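Local structure of pyridine synthase TbtD (Thermobispora bispora, 5WA4) at residues E[175-180]-E[233-238]. The protein forms the central pyridine ring of the thiopeptide antibiotic thiomuracin, probably by a formal [4+2] aza-cycloaddition, and binds the leader part of its peptide substrate. Numbering follows the deposited sequence.
Sequences TAHALS and SAESAE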
loop_
_atom_site.group_PDB
_atom_site.type_symbol
_atom_site.label_atom_id
_atom_site.label_comp_id
_atom_site.label_asym_id
_atom_site.label_seq_id
_atom_site.Cartn_x
_atom_site.Cartn_y
_atom_site.Cartn_z
ATOM N N THR E 175 -28.393 15.386 18.551
ATOM C CA THR E 175 -27.204 14.813 19.152
ATOM C C THR E 175 -25.926 15.582 18.769
ATOM O O THR E 175 -25.075 15.863 19.641
ATOM C CB THR E 175 -27.076 13.339 18.775
ATOM O OG1 THR E 175 -28.254 12.652 19.216
ATOM C CG2 THR E 175 -25.868 12.706 19.440
ATOM N N ALA E 176 -25.777 15.939 17.494
ATOM C CA ALA E 176 -24.558 16.638 17.082
ATOM C C ALA E 176 -24.522 18.042 17.628
ATOM O O ALA E 176 -23.445 18.607 17.793
ATOM C CB ALA E 176 -24.421 16.679 15.582
ATOM N N HIS E 177 -25.690 18.631 17.897
ATOM C CA HIS E 177 -25.695 20.016 18.380
ATOM C C HIS E 177 -25.468 20.051 19.891
ATOM O O HIS E 177 -24.644 20.818 20.394
ATOM C CB HIS E 177 -26.997 20.740 18.029
ATOM C CG HIS E 177 -26.932 22.215 18.268
ATOM N ND1 HIS E 177 -25.889 22.994 17.816
ATOM C CD2 HIS E 177 -27.750 23.047 18.958
ATOM C CE1 HIS E 177 -26.079 24.246 18.193
ATOM N NE2 HIS E 177 -27.200 24.304 18.886
ATOM N N ALA E 178 -26.195 19.199 20.599
ATOM C CA ALA E 178 -26.204 19.211 22.044
ATOM C C ALA E 178 -24.990 18.508 22.641
ATOM O O ALA E 178 -24.335 19.044 23.528
ATOM C CB ALA E 178 -27.493 18.573 22.559
ATOM N N LEU E 179 -24.697 17.305 22.165
ATOM C CA LEU E 179 -23.682 16.487 22.802
ATOM C C LEU E 179 -22.291 16.581 22.185
ATOM O O LEU E 179 -21.431 15.768 22.518
ATOM C CB LEU E 179 -24.118 15.026 22.810
ATOM C CG LEU E 179 -25.329 14.695 23.676
ATOM C CD1 LEU E 179 -26.528 14.400 22.797
ATOM C CD2 LEU E 179 -25.042 13.513 24.598
ATOM N N SER E 180 -22.045 17.542 21.300
ATOM C CA SER E 180 -20.661 17.783 20.878
ATOM C C SER E 180 -20.133 19.043 21.568
ATOM O O SER E 180 -20.900 19.764 22.226
ATOM C CB SER E 180 -20.547 17.914 19.355
ATOM O OG SER E 180 -21.025 19.159 18.898
ATOM N N SER E 233 -34.648 23.296 20.104
ATOM C CA SER E 233 -35.136 22.330 21.094
ATOM C C SER E 233 -34.022 21.491 21.695
ATOM O O SER E 233 -34.266 20.649 22.552
ATOM C CB SER E 233 -36.179 21.392 20.484
ATOM O OG SER E 233 -37.432 22.023 20.374
ATOM N N ALA E 234 -32.800 21.699 21.229
ATOM C CA ALA E 234 -31.701 20.902 21.707
ATOM C C ALA E 234 -30.879 21.648 22.750
ATOM O O ALA E 234 -30.183 21.010 23.551
ATOM C CB ALA E 234 -30.839 20.481 20.562
ATOM N N GLU E 235 -30.984 22.981 22.762
ATOM C CA GLU E 235 -30.175 23.794 23.665
ATOM C C GLU E 235 -30.942 24.547 24.761
ATOM O O GLU E 235 -30.554 24.479 25.920
ATOM C CB GLU E 235 -29.332 24.785 22.855
ATOM C CG GLU E 235 -30.105 25.736 21.963
ATOM C CD GLU E 235 -29.193 26.622 21.114
ATOM O OE1 GLU E 235 -28.080 26.180 20.763
ATOM O OE2 GLU E 235 -29.578 27.781 20.826
ATOM N N SER E 236 -32.038 25.207 24.387
ATOM C CA SER E 236 -32.853 26.105 25.232
ATOM C C SER E 236 -32.425 26.364 26.693
ATOM O O SER E 236 -32.015 27.481 27.044
ATOM C CB SER E 236 -34.299 25.592 25.230
ATOM O OG SER E 236 -34.560 24.766 26.347
ATOM N N ALA E 237 -32.534 25.337 27.532
ATOM C CA ALA E 237 -32.294 25.482 28.966
ATOM C C ALA E 237 -33.615 25.787 29.673
ATOM O O ALA E 237 -33.771 26.840 30.301
ATOM N N GLU E 238 -34.560 24.855 29.566
ATOM C CA GLU E 238 -35.915 25.062 30.068
ATOM C C GLU E 238 -36.594 23.739 30.417
ATOM O O GLU E 238 -36.073 22.656 30.119
ATOM C CB GLU E 238 -36.748 25.828 29.036
#
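NE2 of H177 donates to OE1 of E235 at 2.8 Å with an N-H...O angle of 152°. The other ring nitrogen, ND1, accepts the backbone N-H of L184, at the start of helix 184-201, which leaves NE2 as the N-H that meets E235 and fits a neutral ring. Two bonds at separate points of the ring's rim should fix its rotation. H177 reaches across because its CG lies anti to the backbone N (chi1 -169°), which carries the ring out from the end of its helix toward 233-235. E235 reaches back with its end: past CG its chain runs extended, bringing the carboxylate to the ring edge. The two flat groups are turned 32° apart, and NE2 meets OE1 from well above the carboxylate plane, a histidine-carboxylate hydrogen bond that is also bent at the proton.

Beside this polar link the helix ends come together through small side chains. CB of A234 points at the first segment, lying 4.3 Å from CD2 of H177 near the ring plane and also 4.3 Å from CB of A178. The methyl CB of A178 rests 3.8 Å from the carbonyl O of A234. With alanine on both sides, the backbones approach to 5.8 Å between the CA atoms of A178 and A234.

Both helices end here: L179 leaves helical geometry, as does S236, with positive phi, and OG of S180 folds back onto the carbonyl O of A176 at 2.7 Å. The contact thus joins the C-terminal ends of helices 164-178 and 220-235 within the helical part of the protein. Helix 244-265 flanks both, with V250 against A178 and R247 bonded to the carbonyl O of S233, while helix 307-328 packs on T175 and A176.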